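Local atomic coordinates of glucose-1-phosphate thymidylyltransferase (Bacillus anthracis, PDB entry 4ECM), a protein that catalyses the transfer of a thymidylyl group from dTTP to glucose 1-phosphate, giving dTDP-glucose and pyrophosphate, a step towards dTDP-L-rhamnose. Residues F166-I171 against K187-V192; K175-I179 against N223-L227; E178-K182 against R214-T220. One frame throughout, in Å; residues are numbered along the deposited sequence.

Interaction 1 of 3, residues F166-I171 against K187-V192; sequences FGVANI and KSSYAV. With DAU (2'deoxy-thymidine-5'-diphospho-alpha-D-glucose), chain B.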
loop_
_atom_site.group_PDB
_atom_site.type_symbol
_atom_site.label_atom_id
_atom_site.label_comp_id
_atom_site.label_asym_id
_atom_site.label_seq_id
_atom_site.Cartn_x
_atom_site.Cartn_y
_atom_site.Cartn_z
ATOM N N PHE A 166 1.034 -15.847 30.734
ATOM C CA PHE A 166 1.916 -16.593 29.858
ATOM C C PHE A 166 1.830 -18.089 30.024
ATOM O O PHE A 166 1.048 -18.602 30.822
ATOM C CB PHE A 166 3.374 -16.165 30.166
ATOM C CG PHE A 166 3.591 -14.669 30.159
ATOM C CD1 PHE A 166 3.633 -13.963 28.974
ATOM C CD2 PHE A 166 3.756 -13.976 31.338
ATOM C CE1 PHE A 166 3.819 -12.584 28.966
ATOM C CE2 PHE A 166 3.938 -12.599 31.340
ATOM C CZ PHE A 166 3.971 -11.900 30.144
ATOM N N GLY A 167 2.637 -18.786 29.241
ATOM C CA GLY A 167 2.829 -20.213 29.417
ATOM C C GLY A 167 3.695 -20.269 30.675
ATOM O O GLY A 167 4.624 -19.464 30.825
ATOM N N VAL A 168 3.376 -21.178 31.584
ATOM C CA VAL A 168 4.071 -21.263 32.879
ATOM C C VAL A 168 4.674 -22.636 33.115
ATOM O O VAL A 168 3.996 -23.646 32.990
ATOM C CB VAL A 168 3.101 -20.953 34.031
ATOM C CG1 VAL A 168 3.751 -21.221 35.382
ATOM C CG2 VAL A 168 2.606 -19.500 33.938
ATOM N N ALA A 169 5.957 -22.664 33.454
ATOM C CA ALA A 169 6.660 -23.919 33.686
ATOM C C ALA A 169 6.612 -24.290 35.153
ATOM O O ALA A 169 6.960 -23.489 36.025
ATOM C CB ALA A 169 8.117 -23.815 33.224
ATOM N N ASN A 170 6.172 -25.514 35.407
ATOM C CA ASN A 170 6.119 -26.071 36.745
ATOM C C ASN A 170 7.446 -26.769 36.931
ATOM O O ASN A 170 7.678 -27.843 36.362
ATOM C CB ASN A 170 4.953 -27.060 36.861
ATOM C CG ASN A 170 4.878 -27.751 38.235
ATOM O OD1 ASN A 170 5.626 -27.422 39.156
ATOM N ND2 ASN A 170 3.967 -28.718 38.359
ATOM N N ILE A 171 8.339 -26.139 37.686
ATOM C CA ILE A 171 9.672 -26.682 37.922
ATOM C C ILE A 171 9.825 -27.284 39.313
ATOM O O ILE A 171 9.563 -26.630 40.311
ATOM C CB ILE A 171 10.745 -25.599 37.755
ATOM C CG1 ILE A 171 10.721 -25.055 36.322
ATOM C CG2 ILE A 171 12.143 -26.167 38.086
ATOM C CD1 ILE A 171 11.773 -24.037 36.073
ATOM N N LYS A 187 1.386 -22.404 38.852
ATOM C CA LYS A 187 2.179 -23.235 39.767
ATOM C C LYS A 187 3.472 -22.516 40.168
ATOM O O LYS A 187 4.072 -22.843 41.173
ATOM C CB LYS A 187 2.574 -24.549 39.088
ATOM C CG LYS A 187 1.425 -25.523 38.791
ATOM C CD LYS A 187 1.013 -26.303 40.035
ATOM C CE LYS A 187 -0.088 -27.331 39.737
ATOM N NZ LYS A 187 -1.369 -26.677 39.342
ATOM N N SER A 188 3.914 -21.562 39.352
ATOM C CA SER A 188 5.162 -20.855 39.604
ATOM C C SER A 188 5.106 -19.509 38.915
ATOM O O SER A 188 4.090 -19.165 38.330
ATOM C CB SER A 188 6.326 -21.639 38.986
ATOM O OG SER A 188 6.342 -21.467 37.565
ATOM N N SER A 189 6.213 -18.768 38.955
ATOM C CA SER A 189 6.312 -17.501 38.235
ATOM C C SER A 189 7.279 -17.607 37.030
ATOM O O SER A 189 7.715 -16.587 36.478
ATOM C CB SER A 189 6.717 -16.366 39.178
ATOM O OG SER A 189 7.975 -16.611 39.739
ATOM N N TYR A 190 7.585 -18.836 36.615
ATOM C CA TYR A 190 8.455 -19.057 35.457
ATOM C C TYR A 190 7.687 -19.003 34.142
ATOM O O TYR A 190 7.049 -19.976 33.768
ATOM C CB TYR A 190 9.138 -20.417 35.528
ATOM C CG TYR A 190 10.143 -20.586 36.651
ATOM C CD1 TYR A 190 11.380 -19.933 36.625
ATOM C CD2 TYR A 190 9.882 -21.455 37.706
ATOM C CE1 TYR A 190 12.323 -20.118 37.669
ATOM C CE2 TYR A 190 10.806 -21.649 38.739
ATOM C CZ TYR A 190 12.018 -20.986 38.725
ATOM O OH TYR A 190 12.909 -21.223 39.771
ATOM N N ALA A 191 7.744 -17.870 33.447
ATOM C CA ALA A 191 7.093 -17.734 32.155
ATOM C C ALA A 191 7.935 -18.389 31.077
ATOM O O ALA A 191 9.154 -18.216 31.050
ATOM C CB ALA A 191 6.880 -16.250 31.810
ATOM N N VAL A 192 7.293 -19.153 30.195
ATOM C CA VAL A 192 7.982 -19.770 29.062
ATOM C C VAL A 192 7.909 -18.720 27.950
ATOM O O VAL A 192 6.846 -18.480 27.361
ATOM C CB VAL A 192 7.336 -21.111 28.639
ATOM C CG1 VAL A 192 8.064 -21.720 27.430
ATOM C CG2 VAL A 192 7.348 -22.093 29.792
HETATM O O6 DAU B . 4.975 -13.759 24.930
HETATM C C6 DAU B . 5.195 -15.067 25.462
HETATM C C5 DAU B . 3.914 -15.883 25.360
HETATM O O5 DAU B . 3.517 -15.881 23.992
HETATM C C4 DAU B . 4.111 -17.315 25.868
HETATM O O4 DAU B . 4.423 -17.322 27.255
HETATM C C3 DAU B . 2.875 -18.182 25.645
HETATM O O3 DAU B . 3.182 -19.538 26.032
HETATM C C2 DAU B . 2.494 -18.102 24.162
HETATM O O2 DAU B . 1.268 -18.814 23.905
HETATM C C1 DAU B . 2.345 -16.656 23.708
HETATM O O1 DAU B . 1.216 -16.080 24.354
HETATM P P2 DAU B . 0.464 -14.800 23.721
HETATM O O3P DAU B . 1.262 -13.540 23.959
HETATM O O4P DAU B . -0.974 -14.892 24.148
HETATM O OPP DAU B . 0.570 -15.097 22.135
HETATM P P DAU B . -0.020 -14.085 21.033
HETATM O O1P DAU B . 0.093 -12.670 21.549
HETATM O O2P DAU B . -1.327 -14.620 20.572
HETATM O "O5'" DAU B . 1.047 -14.222 19.831
HETATM C "C5'" DAU B . 2.344 -13.686 19.994
HETATM C "C4'" DAU B . 3.113 -13.499 18.686
HETATM O "O4'" DAU B . 2.980 -14.585 17.771
HETATM C "C3'" DAU B . 2.742 -12.228 17.954
HETATM O "O3'" DAU B . 3.975 -11.532 17.751
HETATM C "C2'" DAU B . 2.147 -12.666 16.638
HETATM C "C1'" DAU B . 2.574 -14.120 16.500
HETATM N N11 DAU B . 1.517 -15.071 16.116
HETATM C C61 DAU B . 0.373 -15.171 16.948
HETATM C C51 DAU B . -0.783 -15.771 16.489
HETATM C C5A DAU B . -1.957 -15.969 17.425
HETATM C C21 DAU B . 1.378 -15.398 14.754
HETATM O O21 DAU B . 2.438 -15.230 13.949
HETATM N N31 DAU B . 0.260 -15.993 14.270
HETATM C C41 DAU B . -0.823 -16.190 15.066
HETATM O O41 DAU B . -1.938 -16.767 14.563
HETATM O O HOH W 1 5.942 -25.089 40.570
#
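Two nearly straight backbone hydrogen bonds join the antiparallel strands, V192 N to G167 O (2.8 Å) and A169 N to Y190 O (2.9 Å). Between them V168 and A191 form a non-hydrogen-bonded pair. A third bond runs from S188 OG to A169 O, at 2.6 Å. The same OG accepts from Y190 N, which closes an ST turn just before strand 190-198. S188 chi1 of 76° sets OG between the backbone N and carbonyl carbon, within reach of both partners. V168 CG1 packs against this hydroxyl. Further along, I171 CD1 lies over one face of the Y190 ring, 3.7 Å from its centroid, in a CH-pi contact. These strands belong to the mixed sheet of the nucleotidyl transferase fold, and their G167/V192 end reaches the sugar site. There G167 N donates to DAU O4 (3.0 Å), and O4 donates to V192 O (2.7 Å). The sugar hydroxyl is thus held by both strands, through their backbones. F166 brings its ring edge near O4, while its CB meets A191 CB. At the N170/K187 end a water donates to both N170 OD1 and K187 O.

Interaction 2 of 3, residues K175-I179 against N223-L227; sequences KIIEI and NNWYL
I176 meets L227 first. Its CG2 touches L227 CD2 at 3.8 Å, and the two side chains cross at a slant. The other leucine methyl, CD1, rests against I176 O. At I177 only the backbone takes a close part, its O lying 3.6 Å from L227 CD2. E178 offers its CA to the same methyl at 3.7 Å. One leucine, with CG anti to its backbone N (chi1 179°), therefore covers three consecutive residues of the strand. I179 makes the polar grip. Its N donates to N224 OD1 at 3.0 Å, in the carbonyl plane and on a lone pair. Its O accepts from N224 ND2 at 2.9 Å, in an almost straight bond that stays in the amide plane. One side-chain amide thus holds both backbone polar atoms of I179, fixing the amide's flip. I179 CD1 reaches further, to N223 CB at 3.7 Å. N223 OD1 is hydrogen-bonded to Y198 OH. Helix 219-228 runs roughly antiparallel to strand 175-181, at 152° between the short segments. In the sheet this strand pairs with strand 167-172 alone, so N224 bonds to an edge strand of the mixed sheet. V155 of strand 153-159 touches both I176 and N223.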
loop_
_atom_site.group_PDB
_atom_site.type_symbol
_atom_site.label_atom_id
_atom_site.label_comp_id
_atom_site.label_asym_id
_atom_site.label_seq_id
_atom_site.Cartn_x
_atom_site.Cartn_y
_atom_site.Cartn_z
ATOM N N LYS A 175 13.727 -29.685 37.292
ATOM C CA LYS A 175 13.151 -30.384 36.129
ATOM C C LYS A 175 11.772 -29.795 35.817
ATOM O O LYS A 175 11.003 -29.517 36.729
ATOM C CB LYS A 175 13.016 -31.908 36.352
ATOM C CG LYS A 175 14.292 -32.770 36.040
ATOM C CD LYS A 175 15.454 -32.572 37.044
ATOM C CE LYS A 175 16.739 -33.339 36.665
ATOM N NZ LYS A 175 16.614 -34.824 36.800
ATOM N N ILE A 176 11.455 -29.600 34.538
ATOM C CA ILE A 176 10.113 -29.133 34.170
ATOM C C ILE A 176 9.156 -30.324 34.219
ATOM O O ILE A 176 9.348 -31.317 33.521
ATOM C CB ILE A 176 10.043 -28.495 32.773
ATOM C CG1 ILE A 176 10.915 -27.263 32.692
ATOM C CG2 ILE A 176 8.637 -28.057 32.465
ATOM C CD1 ILE A 176 10.741 -26.494 31.380
ATOM N N ILE A 177 8.133 -30.222 35.058
ATOM C CA ILE A 177 7.145 -31.290 35.224
ATOM C C ILE A 177 6.070 -31.134 34.165
ATOM O O ILE A 177 5.658 -32.113 33.567
ATOM C CB ILE A 177 6.518 -31.279 36.631
ATOM C CG1 ILE A 177 7.618 -31.384 37.691
ATOM C CG2 ILE A 177 5.491 -32.420 36.782
ATOM C CD1 ILE A 177 8.537 -32.610 37.535
ATOM N N GLU A 178 5.626 -29.901 33.944
ATOM C CA GLU A 178 4.631 -29.605 32.922
ATOM C C GLU A 178 4.561 -28.104 32.662
ATOM O O GLU A 178 5.007 -27.296 33.473
ATOM C CB GLU A 178 3.245 -30.177 33.292
ATOM C CG GLU A 178 2.660 -29.738 34.633
ATOM C CD GLU A 178 2.181 -28.289 34.653
ATOM O OE1 GLU A 178 1.494 -27.892 35.619
ATOM O OE2 GLU A 178 2.474 -27.549 33.697
ATOM N N ILE A 179 4.037 -27.745 31.497
ATOM C CA ILE A 179 3.857 -26.356 31.136
ATOM C C ILE A 179 2.355 -26.173 31.012
ATOM O O ILE A 179 1.654 -27.050 30.518
ATOM C CB ILE A 179 4.550 -25.980 29.834
ATOM C CG1 ILE A 179 6.060 -26.178 29.960
ATOM C CG2 ILE A 179 4.247 -24.525 29.476
ATOM C CD1 ILE A 179 6.803 -26.071 28.626
ATOM N N ASN A 223 5.446 -27.929 23.268
ATOM C CA ASN A 223 6.483 -27.999 24.295
ATOM C C ASN A 223 6.246 -29.180 25.252
ATOM O O ASN A 223 7.197 -29.875 25.620
ATOM C CB ASN A 223 6.629 -26.646 24.991
ATOM C CG ASN A 223 7.093 -25.569 24.023
ATOM O OD1 ASN A 223 7.809 -25.880 23.071
ATOM N ND2 ASN A 223 6.692 -24.305 24.250
ATOM N N ASN A 224 4.989 -29.437 25.607
ATOM C CA ASN A 224 4.666 -30.583 26.467
ATOM C C ASN A 224 4.913 -31.942 25.762
ATOM O O ASN A 224 5.285 -32.916 26.412
ATOM C CB ASN A 224 3.223 -30.494 27.008
ATOM C CG ASN A 224 3.091 -29.550 28.213
ATOM O OD1 ASN A 224 3.984 -29.484 29.049
ATOM N ND2 ASN A 224 1.952 -28.859 28.320
ATOM N N TRP A 225 4.705 -32.002 24.442
ATOM C CA TRP A 225 4.953 -33.226 23.659
ATOM C C TRP A 225 6.429 -33.576 23.758
ATOM O O TRP A 225 6.791 -34.709 24.082
ATOM C CB TRP A 225 4.504 -33.045 22.191
ATOM C CG TRP A 225 4.879 -34.180 21.265
ATOM C CD1 TRP A 225 4.327 -35.432 21.231
ATOM C CD2 TRP A 225 5.875 -34.150 20.212
ATOM N NE1 TRP A 225 4.927 -36.183 20.249
ATOM C CE2 TRP A 225 5.877 -35.428 19.607
ATOM C CE3 TRP A 225 6.768 -33.169 19.730
ATOM C CZ2 TRP A 225 6.737 -35.757 18.533
ATOM C CZ3 TRP A 225 7.621 -33.497 18.673
ATOM C CH2 TRP A 225 7.603 -34.790 18.093
ATOM N N TYR A 226 7.293 -32.600 23.497
ATOM C CA TYR A 226 8.735 -32.823 23.648
ATOM C C TYR A 226 9.101 -33.194 25.088
ATOM O O TYR A 226 9.976 -34.026 25.311
ATOM C CB TYR A 226 9.525 -31.590 23.274
ATOM C CG TYR A 226 9.789 -31.359 21.802
ATOM C CD1 TYR A 226 10.782 -32.075 21.135
ATOM C CD2 TYR A 226 9.128 -30.361 21.105
ATOM C CE1 TYR A 226 11.079 -31.828 19.804
ATOM C CE2 TYR A 226 9.418 -30.098 19.767
ATOM C CZ TYR A 226 10.393 -30.833 19.122
ATOM O OH TYR A 226 10.695 -30.563 17.800
ATOM N N LEU A 227 8.432 -32.550 26.052
ATOM C CA LEU A 227 8.669 -32.798 27.474
ATOM C C LEU A 227 8.355 -34.254 27.846
ATOM O O LEU A 227 9.189 -34.925 28.441
ATOM C CB LEU A 227 7.858 -31.828 28.339
ATOM C CG LEU A 227 7.980 -31.986 29.857
ATOM C CD1 LEU A 227 9.445 -31.898 30.306
ATOM C CD2 LEU A 227 7.124 -30.932 30.550
#

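Interaction 3 of 3, residues E178-K182 against R214-T220; sequences EIEEK and RGELEIT. With DAU (2'deoxy-thymidine-5'-diphospho-alpha-D-glucose), chain B.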
loop_
_atom_site.group_PDB
_atom_site.type_symbol
_atom_site.label_atom_id
_atom_site.label_comp_id
_atom_site.label_asym_id
_atom_site.label_seq_id
_atom_site.Cartn_x
_atom_site.Cartn_y
_atom_site.Cartn_z
ATOM N N GLU A 178 5.626 -29.901 33.944
ATOM C CA GLU A 178 4.631 -29.605 32.922
ATOM C C GLU A 178 4.561 -28.104 32.662
ATOM O O GLU A 178 5.007 -27.296 33.473
ATOM C CB GLU A 178 3.245 -30.177 33.292
ATOM C CG GLU A 178 2.660 -29.738 34.633
ATOM C CD GLU A 178 2.181 -28.289 34.653
ATOM O OE1 GLU A 178 1.494 -27.892 35.619
ATOM O OE2 GLU A 178 2.474 -27.549 33.697
ATOM N N ILE A 179 4.037 -27.745 31.497
ATOM C CA ILE A 179 3.857 -26.356 31.136
ATOM C C ILE A 179 2.355 -26.173 31.012
ATOM O O ILE A 179 1.654 -27.050 30.518
ATOM C CB ILE A 179 4.550 -25.980 29.834
ATOM C CG1 ILE A 179 6.060 -26.178 29.960
ATOM C CG2 ILE A 179 4.247 -24.525 29.476
ATOM C CD1 ILE A 179 6.803 -26.071 28.626
ATOM N N GLU A 180 1.857 -25.046 31.493
ATOM C CA GLU A 180 0.437 -24.749 31.428
ATOM C C GLU A 180 0.243 -23.349 30.812
ATOM O O GLU A 180 0.879 -22.375 31.220
ATOM C CB GLU A 180 -0.163 -24.863 32.829
ATOM C CG GLU A 180 -1.656 -24.619 32.909
ATOM C CD GLU A 180 -2.240 -24.879 34.309
ATOM O OE1 GLU A 180 -1.472 -25.196 35.265
ATOM O OE2 GLU A 180 -3.482 -24.743 34.438
ATOM N N GLU A 181 -0.632 -23.261 29.821
ATOM C CA GLU A 181 -0.876 -22.017 29.116
ATOM C C GLU A 181 -1.870 -21.143 29.877
ATOM O O GLU A 181 -2.978 -21.562 30.144
ATOM C CB GLU A 181 -1.382 -22.307 27.695
ATOM C CG GLU A 181 -1.600 -21.070 26.824
ATOM C CD GLU A 181 -0.309 -20.303 26.497
ATOM O OE1 GLU A 181 0.806 -20.871 26.657
ATOM O OE2 GLU A 181 -0.424 -19.131 26.055
ATOM N N LYS A 182 -1.431 -19.935 30.222
ATOM C CA LYS A 182 -2.236 -18.924 30.929
ATOM C C LYS A 182 -3.082 -19.489 32.066
ATOM O O LYS A 182 -4.301 -19.346 32.079
ATOM C CB LYS A 182 -3.101 -18.141 29.934
ATOM C CG LYS A 182 -2.278 -17.500 28.811
ATOM C CD LYS A 182 -3.100 -16.502 27.996
ATOM C CE LYS A 182 -2.295 -15.939 26.797
ATOM N NZ LYS A 182 -2.006 -17.012 25.814
ATOM N N ARG A 214 -9.929 -21.332 22.962
ATOM C CA ARG A 214 -9.977 -20.022 22.271
ATOM C C ARG A 214 -9.804 -20.106 20.731
ATOM O O ARG A 214 -9.698 -19.073 20.058
ATOM C CB ARG A 214 -8.937 -19.053 22.864
ATOM C CG ARG A 214 -7.499 -19.561 22.825
ATOM C CD ARG A 214 -6.505 -18.449 23.120
ATOM N NE ARG A 214 -5.121 -18.936 23.150
ATOM C CZ ARG A 214 -4.046 -18.157 23.267
ATOM N NH1 ARG A 214 -2.834 -18.701 23.288
ATOM N NH2 ARG A 214 -4.173 -16.835 23.355
ATOM N N GLY A 215 -9.770 -21.325 20.186
ATOM C CA GLY A 215 -9.652 -21.541 18.736
ATOM C C GLY A 215 -8.244 -21.442 18.166
ATOM O O GLY A 215 -8.047 -20.895 17.075
ATOM N N GLU A 216 -7.260 -21.979 18.888
ATOM C CA GLU A 216 -5.871 -21.938 18.423
ATOM C C GLU A 216 -5.078 -23.224 18.680
ATOM O O GLU A 216 -5.361 -24.004 19.607
ATOM C CB GLU A 216 -5.109 -20.751 19.052
ATOM C CG GLU A 216 -5.692 -19.351 18.736
ATOM C CD GLU A 216 -4.847 -18.202 19.315
ATOM O OE1 GLU A 216 -3.680 -18.453 19.699
ATOM O OE2 GLU A 216 -5.348 -17.052 19.376
ATOM N N LEU A 217 -4.086 -23.429 17.818
ATOM C CA LEU A 217 -3.141 -24.531 17.932
ATOM C C LEU A 217 -2.123 -23.975 18.908
ATOM O O LEU A 217 -1.482 -22.942 18.602
ATOM C CB LEU A 217 -2.520 -24.843 16.553
ATOM C CG LEU A 217 -3.396 -25.584 15.513
ATOM C CD1 LEU A 217 -4.812 -25.013 15.391
ATOM C CD2 LEU A 217 -2.704 -25.636 14.144
ATOM N N GLU A 218 -1.974 -24.610 20.079
ATOM C CA GLU A 218 -1.105 -24.048 21.151
ATOM C C GLU A 218 0.359 -24.493 21.167
ATOM O O GLU A 218 0.656 -25.683 21.170
ATOM C CB GLU A 218 -1.713 -24.326 22.521
ATOM C CG GLU A 218 -3.108 -23.738 22.757
ATOM C CD GLU A 218 -3.129 -22.225 22.908
ATOM O OE1 GLU A 218 -2.052 -21.583 22.872
ATOM O OE2 GLU A 218 -4.236 -21.669 23.075
ATOM N N ILE A 219 1.274 -23.523 21.228
ATOM C CA ILE A 219 2.705 -23.822 21.281
ATOM C C ILE A 219 3.030 -24.596 22.570
ATOM O O ILE A 219 3.943 -25.436 22.585
ATOM C CB ILE A 219 3.604 -22.545 21.162
ATOM C CG1 ILE A 219 5.015 -22.920 20.711
ATOM C CG2 ILE A 219 3.661 -21.787 22.459
ATOM C CD1 ILE A 219 5.075 -23.531 19.281
ATOM N N THR A 220 2.282 -24.333 23.639
ATOM C CA THR A 220 2.488 -25.060 24.903
ATOM C C THR A 220 2.279 -26.589 24.702
ATOM O O THR A 220 3.022 -27.403 25.266
ATOM C CB THR A 220 1.606 -24.499 26.028
ATOM O OG1 THR A 220 2.101 -23.206 26.411
ATOM C CG2 THR A 220 1.616 -25.424 27.247
HETATM O O6 DAU B . 4.975 -13.759 24.930
HETATM C C6 DAU B . 5.195 -15.067 25.462
HETATM C C5 DAU B . 3.914 -15.883 25.360
HETATM O O5 DAU B . 3.517 -15.881 23.992
HETATM C C4 DAU B . 4.111 -17.315 25.868
HETATM O O4 DAU B . 4.423 -17.322 27.255
HETATM C C3 DAU B . 2.875 -18.182 25.645
HETATM O O3 DAU B . 3.182 -19.538 26.032
HETATM C C2 DAU B . 2.494 -18.102 24.162
HETATM O O2 DAU B . 1.268 -18.814 23.905
HETATM C C1 DAU B . 2.345 -16.656 23.708
HETATM O O1 DAU B . 1.216 -16.080 24.354
HETATM P P2 DAU B . 0.464 -14.800 23.721
HETATM O O3P DAU B . 1.262 -13.540 23.959
HETATM O O4P DAU B . -0.974 -14.892 24.148
HETATM O OPP DAU B . 0.570 -15.097 22.135
HETATM P P DAU B . -0.020 -14.085 21.033
HETATM O O1P DAU B . 0.093 -12.670 21.549
HETATM O O2P DAU B . -1.327 -14.620 20.572
HETATM O "O5'" DAU B . 1.047 -14.222 19.831
HETATM C "C5'" DAU B . 2.344 -13.686 19.994
HETATM C "C4'" DAU B . 3.113 -13.499 18.686
HETATM O "O4'" DAU B . 2.980 -14.585 17.771
HETATM C "C3'" DAU B . 2.742 -12.228 17.954
HETATM O "O3'" DAU B . 3.975 -11.532 17.751
HETATM C "C2'" DAU B . 2.147 -12.666 16.638
HETATM C "C1'" DAU B . 2.574 -14.120 16.500
HETATM N N11 DAU B . 1.517 -15.071 16.116
HETATM C C61 DAU B . 0.373 -15.171 16.948
HETATM C C51 DAU B . -0.783 -15.771 16.489
HETATM C C5A DAU B . -1.957 -15.969 17.425
HETATM C C21 DAU B . 1.378 -15.398 14.754
HETATM O O21 DAU B . 2.438 -15.230 13.949
HETATM N N31 DAU B . 0.260 -15.993 14.270
HETATM C C41 DAU B . -0.823 -16.190 15.066
HETATM O O41 DAU B . -1.938 -16.767 14.563
#
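E181 and T220 meet beside the O2 and O3 hydroxyls of the bound dTDP-glucose. From E181 CB, which lies 3.8 Å from T220 OG1, the chain runs to CG, passing 4.0 Å from E218 OE1. With chi1 at -177° CG points away from the backbone N, and a bend at chi2 turns the carboxylate to the sugar. CD lies close to DAU O2 and O3, and its two oxygens share the work. OE1 accepts from T220 OG1 at 2.7 Å, on the anti side and somewhat out of plane, and from DAU O3 at 2.8 Å. OE2 accepts from DAU O2 at 2.8 Å and, on its anti lone pair, from K182 NZ at 2.7 Å. Threonine and lysine so position a carboxylate that binds two sugar hydroxyls. K182 NZ also donates to the phosphate oxygen DAU O4P (2.9 Å). R214, poorly ordered, only comes near O4P, edge-on. As modelled it grips E218 side-on through NE and NH1, one to each oxygen, and OE2 also bonds S212. T220 CG2 packs on I179 CG2. The contact sets the end of strand 175-181 against the start of helix 219-228, with E218 at the N-cap position and L217 and I219 touching helix 110-115.

The three contacts cluster on one side of the chain, with centres 11 to 12 Å apart. Strand 167-172 leads into strand 175-181, its antiparallel neighbour, and then into strand 190-198, which pairs with the other side of 167-172. Helix 219-228 follows later. Interaction 1 joins two strands of the sheet. Interactions 2 and 3 both set strand 175-181 against helix 219-228 and share E178 and I179. Backbone pairing ties interaction 1 to the others, as in V168 N to E180 O. Interactions 1 and 3 both touch the bound dTDP-glucose. Together they place sheet strands and a helix start around its glucose, while interaction 2 fastens the same helix farther along.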